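Local coordinates for FERM, ARHGEF and pleckstrin domain-containing protein 2 (Mus musculus, PDB 4GYV), which acts as a guanine nucleotide exchange factor that activates RAC1 and takes part in semaphorin signalling and actin remodelling, here represented by its DH domain, at residues L102-D113 and E190-R201. Numbering follows the deposited sequence.
Sequences LKEFTSYFQRHD and EVTTELQQSLTR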
ATOM      1  N   LEU A 102      23.483 -11.935   6.237  1.00 61.42           N
ATOM      2  CA  LEU A 102      23.359 -12.094   4.809  1.00 56.19           C
ATOM      3  C   LEU A 102      24.357 -13.126   4.316  1.00 64.81           C
ATOM      4  O   LEU A 102      24.115 -13.809   3.326  1.00 69.69           O
ATOM      5  CB  LEU A 102      23.612 -10.742   4.163  1.00 57.57           C
ATOM      6  CG  LEU A 102      23.310 -10.524   2.701  1.00 58.93           C
ATOM      7  CD1 LEU A 102      21.879 -10.881   2.447  1.00 51.42           C
ATOM      8  CD2 LEU A 102      23.573  -9.062   2.407  1.00 62.83           C
ATOM      9  N   LYS A 103      25.478 -13.248   5.018  1.00 60.21           N
ATOM     10  CA  LYS A 103      26.509 -14.188   4.611  1.00 66.32           C
ATOM     11  C   LYS A 103      25.975 -15.612   4.527  1.00 66.80           C
ATOM     12  O   LYS A 103      26.422 -16.405   3.704  1.00 81.72           O
ATOM     13  CB  LYS A 103      27.711 -14.116   5.553  1.00 72.86           C
ATOM     14  CG  LYS A 103      28.470 -12.805   5.485  1.00 78.69           C
ATOM     15  CD  LYS A 103      29.688 -12.850   6.393  1.00 89.95           C
ATOM     16  CE  LYS A 103      30.430 -11.524   6.407  1.00 98.71           C
ATOM     17  NZ  LYS A 103      31.454 -11.455   7.496  1.00101.87           N
ATOM     18  N   GLU A 104      24.996 -15.915   5.367  1.00 63.36           N
ATOM     19  CA  GLU A 104      24.359 -17.225   5.403  1.00 70.57           C
ATOM     20  C   GLU A 104      23.352 -17.421   4.265  1.00 68.76           C
ATOM     21  O   GLU A 104      22.672 -18.437   4.196  1.00 72.28           O
ATOM     22  CB  GLU A 104      23.672 -17.425   6.760  1.00 75.15           C
ATOM     23  CG  GLU A 104      24.625 -17.348   7.917  1.00 84.28           C
ATOM     24  CD  GLU A 104      25.669 -18.439   7.851  1.00110.39           C
ATOM     25  OE1 GLU A 104      26.831 -18.147   7.485  1.00116.93           O
ATOM     26  OE2 GLU A 104      25.324 -19.602   8.158  1.00124.03           O
ATOM     27  N   PHE A 105      23.273 -16.446   3.367  1.00 65.26           N
ATOM     28  CA  PHE A 105      22.327 -16.490   2.254  1.00 60.11           C
ATOM     29  C   PHE A 105      22.989 -16.378   0.880  1.00 67.24           C
ATOM     30  O   PHE A 105      22.298 -16.393  -0.128  1.00 73.93           O
ATOM     31  CB  PHE A 105      21.313 -15.352   2.383  1.00 52.38           C
ATOM     32  CG  PHE A 105      20.313 -15.558   3.471  1.00 54.19           C
ATOM     33  CD1 PHE A 105      20.644 -15.320   4.786  1.00 59.72           C
ATOM     34  CD2 PHE A 105      19.035 -15.995   3.181  1.00 59.38           C
ATOM     35  CE1 PHE A 105      19.719 -15.517   5.797  1.00 59.92           C
ATOM     36  CE2 PHE A 105      18.103 -16.193   4.194  1.00 56.09           C
ATOM     37  CZ  PHE A 105      18.453 -15.951   5.502  1.00 53.62           C
ATOM     38  N   THR A 106      24.312 -16.234   0.838  1.00 66.17           N
ATOM     39  CA  THR A 106      25.014 -16.026  -0.423  1.00 64.41           C
ATOM     40  C   THR A 106      24.796 -17.191  -1.398  1.00 68.65           C
ATOM     41  O   THR A 106      24.775 -16.995  -2.619  1.00 66.27           O
ATOM     42  CB  THR A 106      26.505 -15.834  -0.187  1.00 71.52           C
ATOM     43  OG1 THR A 106      26.996 -16.935   0.577  1.00 98.25           O
ATOM     44  CG2 THR A 106      26.736 -14.607   0.609  1.00 73.26           C
ATOM     45  N   SER A 107      24.623 -18.395  -0.851  1.00 62.74           N
ATOM     46  CA  SER A 107      24.367 -19.587  -1.648  1.00 60.09           C
ATOM     47  C   SER A 107      23.200 -19.366  -2.610  1.00 66.88           C
ATOM     48  O   SER A 107      23.227 -19.778  -3.767  1.00 66.14           O
ATOM     49  CB  SER A 107      24.025 -20.749  -0.725  1.00 62.50           C
ATOM     50  OG  SER A 107      24.342 -20.413   0.610  1.00 88.32           O
ATOM     51  N   TYR A 108      22.156 -18.726  -2.121  1.00 60.73           N
ATOM     52  CA  TYR A 108      20.972 -18.591  -2.922  1.00 63.45           C
ATOM     53  C   TYR A 108      21.214 -17.586  -4.029  1.00 67.63           C
ATOM     54  O   TYR A 108      20.886 -17.844  -5.188  1.00 74.72           O
ATOM     55  CB  TYR A 108      19.803 -18.156  -2.049  1.00 59.23           C
ATOM     56  CG  TYR A 108      19.558 -19.078  -0.893  1.00 53.07           C
ATOM     57  CD1 TYR A 108      19.166 -20.373  -1.111  1.00 60.59           C
ATOM     58  CD2 TYR A 108      19.685 -18.646   0.416  1.00 54.54           C
ATOM     59  CE1 TYR A 108      18.929 -21.232  -0.068  1.00 64.15           C
ATOM     60  CE2 TYR A 108      19.444 -19.505   1.476  1.00 53.71           C
ATOM     61  CZ  TYR A 108      19.072 -20.803   1.215  1.00 57.07           C
ATOM     62  OH  TYR A 108      18.816 -21.700   2.218  1.00 61.36           O
ATOM     63  N   PHE A 109      21.780 -16.439  -3.668  1.00 57.65           N
ATOM     64  CA  PHE A 109      22.032 -15.391  -4.646  1.00 59.28           C
ATOM     65  C   PHE A 109      22.914 -15.963  -5.749  1.00 57.50           C
ATOM     66  O   PHE A 109      22.714 -15.711  -6.931  1.00 59.13           O
ATOM     67  CB  PHE A 109      22.711 -14.190  -3.987  1.00 58.19           C
ATOM     68  CG  PHE A 109      21.810 -13.418  -3.075  1.00 54.89           C
ATOM     69  CD1 PHE A 109      20.909 -12.497  -3.585  1.00 55.12           C
ATOM     70  CD2 PHE A 109      21.862 -13.604  -1.705  1.00 54.02           C
ATOM     71  CE1 PHE A 109      20.062 -11.780  -2.743  1.00 51.16           C
ATOM     72  CE2 PHE A 109      21.017 -12.890  -0.862  1.00 50.77           C
ATOM     73  CZ  PHE A 109      20.112 -11.984  -1.387  1.00 47.74           C
ATOM     74  N   GLN A 110      23.870 -16.775  -5.341  1.00 59.69           N
ATOM     75  CA  GLN A 110      24.808 -17.387  -6.260  1.00 64.23           C
ATOM     76  C   GLN A 110      24.132 -18.245  -7.331  1.00 59.85           C
ATOM     77  O   GLN A 110      24.704 -18.469  -8.383  1.00 73.94           O
ATOM     78  CB  GLN A 110      25.797 -18.242  -5.476  1.00 72.53           C
ATOM     79  CG  GLN A 110      27.085 -18.446  -6.164  1.00 84.71           C
ATOM     80  CD  GLN A 110      28.115 -17.475  -5.684  1.00100.37           C
ATOM     81  OE1 GLN A 110      28.591 -17.590  -4.554  1.00103.57           O
ATOM     82  NE2 GLN A 110      28.475 -16.500  -6.533  1.00108.29           N
ATOM     83  N   ARG A 111      22.921 -18.727  -7.073  1.00 58.93           N
ATOM     84  CA  ARG A 111      22.249 -19.588  -8.049  1.00 61.76           C
ATOM     85  C   ARG A 111      21.327 -18.820  -9.000  1.00 59.44           C
ATOM     86  O   ARG A 111      20.765 -19.401  -9.925  1.00 65.24           O
ATOM     87  CB  ARG A 111      21.522 -20.771  -7.374  1.00 52.74           C
ATOM     88  CG  ARG A 111      22.474 -21.841  -6.876  1.00 60.95           C
ATOM     89  CD  ARG A 111      21.788 -22.908  -6.043  1.00 84.94           C
ATOM     90  NE  ARG A 111      22.748 -23.860  -5.470  1.00113.45           N
ATOM     91  CZ  ARG A 111      23.368 -24.823  -6.165  1.00122.15           C
ATOM     92  NH1 ARG A 111      24.224 -25.658  -5.562  1.00114.15           N
ATOM     93  NH2 ARG A 111      23.132 -24.958  -7.470  1.00123.03           N
ATOM     94  N   HIS A 112      21.206 -17.513  -8.803  1.00 55.66           N
ATOM     95  CA  HIS A 112      20.251 -16.730  -9.584  1.00 53.01           C
ATOM     96  C   HIS A 112      20.518 -16.691 -11.069  1.00 59.24           C
ATOM     97  O   HIS A 112      19.588 -16.781 -11.849  1.00 67.57           O
ATOM     98  CB  HIS A 112      20.092 -15.313  -9.039  1.00 48.74           C
ATOM     99  CG  HIS A 112      19.355 -15.253  -7.737  1.00 47.73           C
ATOM    100  ND1 HIS A 112      19.075 -14.069  -7.093  1.00 54.59           N
ATOM    101  CD2 HIS A 112      18.857 -16.237  -6.952  1.00 47.90           C
ATOM    102  CE1 HIS A 112      18.424 -14.327  -5.972  1.00 53.53           C
ATOM    103  NE2 HIS A 112      18.270 -15.634  -5.869  1.00 50.78           N
ATOM    104  N   ASP A 113      21.771 -16.567 -11.474  1.00 65.03           N
ATOM    105  CA  ASP A 113      22.076 -16.545 -12.900  1.00 68.80           C
ATOM    106  C   ASP A 113      21.751 -17.898 -13.527  1.00 71.48           C
ATOM    107  O   ASP A 113      21.380 -17.997 -14.705  1.00 70.93           O
ATOM    108  CB  ASP A 113      23.539 -16.194 -13.123  1.00 76.24           C
ATOM    109  CG  ASP A 113      24.473 -17.170 -12.444  1.00 90.86           C
ATOM    110  OD1 ASP A 113      24.571 -17.123 -11.195  1.00100.88           O
ATOM    111  OD2 ASP A 113      25.105 -17.980 -13.156  1.00 93.28           O
ATOM    112  N   GLU A 190      32.274  -7.998   1.652  1.00 73.69           N
ATOM    113  CA  GLU A 190      32.616  -9.415   1.559  1.00 66.75           C
ATOM    114  C   GLU A 190      31.600 -10.149   0.700  1.00 71.23           C
ATOM    115  O   GLU A 190      31.966 -10.938  -0.161  1.00 79.46           O
ATOM    116  CB  GLU A 190      32.706 -10.065   2.938  1.00 68.78           C
ATOM    117  CG  GLU A 190      33.823  -9.501   3.785  1.00 98.99           C
ATOM    118  CD  GLU A 190      34.048 -10.268   5.071  1.00113.74           C
ATOM    119  OE1 GLU A 190      33.318 -11.263   5.285  1.00119.41           O
ATOM    120  OE2 GLU A 190      34.955  -9.874   5.852  1.00110.96           O
ATOM    121  N   VAL A 191      30.321  -9.879   0.928  1.00 70.83           N
ATOM    122  CA  VAL A 191      29.267 -10.559   0.197  1.00 67.66           C
ATOM    123  C   VAL A 191      29.302 -10.215  -1.287  1.00 73.71           C
ATOM    124  O   VAL A 191      29.301 -11.103  -2.135  1.00 74.51           O
ATOM    125  CB  VAL A 191      27.891 -10.227   0.766  1.00 59.28           C
ATOM    126  CG1 VAL A 191      26.800 -10.807  -0.125  1.00 54.09           C
ATOM    127  CG2 VAL A 191      27.775 -10.781   2.159  1.00 60.16           C
ATOM    128  N   THR A 192      29.332  -8.927  -1.604  1.00 67.09           N
ATOM    129  CA  THR A 192      29.361  -8.524  -2.996  1.00 60.60           C
ATOM    130  C   THR A 192      30.612  -9.072  -3.690  1.00 74.56           C
ATOM    131  O   THR A 192      30.546  -9.537  -4.819  1.00 84.42           O
ATOM    132  CB  THR A 192      29.274  -7.003  -3.151  1.00 57.99           C
ATOM    133  OG1 THR A 192      30.352  -6.388  -2.446  1.00 80.03           O
ATOM    134  CG2 THR A 192      27.986  -6.491  -2.583  1.00 58.20           C
ATOM    135  N   THR A 193      31.751  -9.041  -3.018  1.00 73.21           N
ATOM    136  CA  THR A 193      32.935  -9.649  -3.602  1.00 83.29           C
ATOM    137  C   THR A 193      32.748 -11.137  -3.945  1.00 86.00           C
ATOM    138  O   THR A 193      33.194 -11.598  -4.987  1.00 86.21           O
ATOM    139  CB  THR A 193      34.147  -9.502  -2.689  1.00 87.07           C
ATOM    140  OG1 THR A 193      34.376  -8.114  -2.449  1.00 91.27           O
ATOM    141  CG2 THR A 193      35.355 -10.094  -3.340  1.00 68.19           C
ATOM    142  N   GLU A 194      32.088 -11.885  -3.072  1.00 88.02           N
ATOM    143  CA  GLU A 194      31.896 -13.304  -3.313  1.00 82.48           C
ATOM    144  C   GLU A 194      30.908 -13.520  -4.442  1.00 78.08           C
ATOM    145  O   GLU A 194      30.918 -14.548  -5.113  1.00 91.48           O
ATOM    146  CB  GLU A 194      31.397 -14.014  -2.062  1.00 83.70           C
ATOM    147  CG  GLU A 194      31.380 -15.518  -2.215  1.00 97.58           C
ATOM    148  CD  GLU A 194      30.707 -16.219  -1.064  1.00111.15           C
ATOM    149  OE1 GLU A 194      30.870 -17.453  -0.946  1.00112.15           O
ATOM    150  OE2 GLU A 194      30.011 -15.536  -0.281  1.00119.97           O
ATOM    151  N   LEU A 195      30.050 -12.544  -4.660  1.00 67.53           N
ATOM    152  CA  LEU A 195      29.030 -12.690  -5.675  1.00 67.02           C
ATOM    153  C   LEU A 195      29.433 -11.997  -6.964  1.00 75.81           C
ATOM    154  O   LEU A 195      28.649 -11.948  -7.900  1.00 84.47           O
ATOM    155  CB  LEU A 195      27.700 -12.122  -5.182  1.00 61.93           C
ATOM    156  CG  LEU A 195      26.955 -12.869  -4.075  1.00 64.23           C
ATOM    157  CD1 LEU A 195      25.758 -12.074  -3.640  1.00 60.45           C
ATOM    158  CD2 LEU A 195      26.507 -14.242  -4.532  1.00 67.52           C
ATOM    159  N   GLN A 196      30.648 -11.460  -7.011  1.00 77.76           N
ATOM    160  CA  GLN A 196      31.098 -10.693  -8.178  1.00 80.87           C
ATOM    161  C   GLN A 196      30.883 -11.462  -9.474  1.00 80.25           C
ATOM    162  O   GLN A 196      30.298 -10.936 -10.427  1.00 78.25           O
ATOM    163  CB  GLN A 196      32.568 -10.260  -8.036  1.00 83.77           C
ATOM    164  CG  GLN A 196      33.045  -9.240  -9.064  1.00 88.82           C
ATOM    165  CD  GLN A 196      32.116  -8.029  -9.198  1.00104.16           C
ATOM    166  OE1 GLN A 196      31.705  -7.669 -10.311  1.00101.84           O
ATOM    167  NE2 GLN A 196      31.796  -7.385  -8.067  1.00111.22           N
ATOM    168  N   GLN A 197      31.325 -12.715  -9.488  1.00 81.57           N
ATOM    169  CA  GLN A 197      31.208 -13.541 -10.679  1.00 85.14           C
ATOM    170  C   GLN A 197      29.752 -13.620 -11.103  1.00 79.79           C
ATOM    171  O   GLN A 197      29.430 -13.362 -12.264  1.00 78.91           O
ATOM    172  CB  GLN A 197      31.759 -14.941 -10.423  1.00 96.49           C
ATOM    173  CG  GLN A 197      32.726 -15.457 -11.481  1.00108.12           C
ATOM    174  CD  GLN A 197      33.231 -16.865 -11.165  1.00123.64           C
ATOM    175  OE1 GLN A 197      32.537 -17.662 -10.519  1.00125.97           O
ATOM    176  NE2 GLN A 197      34.449 -17.171 -11.610  1.00128.74           N
ATOM    177  N   SER A 198      28.880 -13.952 -10.151  1.00 74.72           N
ATOM    178  CA  SER A 198      27.462 -14.138 -10.432  1.00 68.97           C
ATOM    179  C   SER A 198      26.823 -12.827 -10.846  1.00 67.92           C
ATOM    180  O   SER A 198      25.907 -12.795 -11.678  1.00 63.64           O
ATOM    181  CB  SER A 198      26.733 -14.724  -9.217  1.00 74.72           C
ATOM    182  OG  SER A 198      26.969 -16.116  -9.108  1.00 91.38           O
ATOM    183  N   LEU A 199      27.304 -11.744 -10.251  1.00 77.62           N
ATOM    184  CA  LEU A 199      26.818 -10.412 -10.577  1.00 83.72           C
ATOM    185  C   LEU A 199      27.040 -10.143 -12.070  1.00 86.33           C
ATOM    186  O   LEU A 199      26.058  -9.954 -12.804  1.00 85.01           O
ATOM    187  CB  LEU A 199      27.502  -9.352  -9.696  1.00 89.81           C
ATOM    188  CG  LEU A 199      27.374  -7.858 -10.047  1.00 81.27           C
ATOM    189  CD1 LEU A 199      25.930  -7.389  -9.945  1.00 64.27           C
ATOM    190  CD2 LEU A 199      28.316  -6.989  -9.185  1.00 77.77           C
ATOM    191  N   THR A 200      28.305 -10.170 -12.526  1.00 69.86           N
ATOM    192  CA  THR A 200      28.582  -9.849 -13.927  1.00 69.39           C
ATOM    193  C   THR A 200      27.943 -10.864 -14.865  1.00 74.89           C
ATOM    194  O   THR A 200      27.634 -10.546 -16.009  1.00 85.24           O
ATOM    195  CB  THR A 200      30.109  -9.657 -14.293  1.00 81.83           C
ATOM    196  OG1 THR A 200      30.725 -10.917 -14.514  1.00 72.09           O
ATOM    197  CG2 THR A 200      30.895  -8.881 -13.226  1.00 91.61           C
ATOM    198  N   ARG A 201      27.728 -12.082 -14.387  1.00 73.15           N
ATOM    199  CA  ARG A 201      27.057 -13.074 -15.208  1.00 68.63           C
ATOM    200  C   ARG A 201      25.626 -12.611 -15.447  1.00 72.42           C
ATOM    201  O   ARG A 201      25.093 -12.754 -16.548  1.00 77.64           O
ATOM    202  CB  ARG A 201      27.089 -14.438 -14.538  1.00 67.94           C
ATOM    203  CG  ARG A 201      27.264 -15.603 -15.486  1.00 80.02           C
ATOM    204  CD  ARG A 201      28.520 -16.391 -15.134  1.00 98.28           C
ATOM    205  NE  ARG A 201      28.545 -16.795 -13.725  1.00110.40           N
ATOM    206  CZ  ARG A 201      29.532 -17.479 -13.144  1.00114.65           C
ATOM    207  NH1 ARG A 201      30.596 -17.856 -13.850  1.00107.34           N
ATOM    208  NH2 ARG A 201      29.451 -17.788 -11.848  1.00116.34           N
TER
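Q110 with S198 and V191 with T106 mark a mixed polar and apolar helix-helix contact in the all-helical DH domain, where helices 106-110 and 112-124 lie against 178-194 and 196-212. The short helix 106-110 runs roughly parallel to 190-194, at 33°, and the pairing carries on past the break between 178-194 and 196-212. Q110 carries much of the polar part. A chi1 of -156° swings CG away from the backbone N, and the bend at chi2 turns the amide across the methyl CD2 of L195; NE2 donates an almost straight bond to S198 OG (3.0 Å, 169°) lying nearly in the amide plane. The same nitrogen makes a weaker bond to E194 O at 3.4 Å, at the C-terminal end of helix 178-194. The S198 hydroxyl has two weak alternatives for its one proton, Q110 O and D113 OD1. Shortening Q110 to an alanine would probably leave S198 OG without this donor, remove the weak bond to E194 O and thin the cover over L195 CD2. On the side toward helix 152-170, L195 CD1 packs on F109 CB at 3.7 Å, and L157 of that helix touches both L195 and L102. V191 splits its two methyls, CG1 to T106 CG2 (3.9 Å) and CG2 to the aliphatic stem of K103. Beyond that stem the extended chain carries NZ to E190 OE1 (2.9 Å), approaching from above the carboxylate plane; at the other end D113 OD2 and R201 NE form only a long ion pair. The Q110 amide thus joins both sides of the helix break, while the K103-E190 salt bridge ties one end.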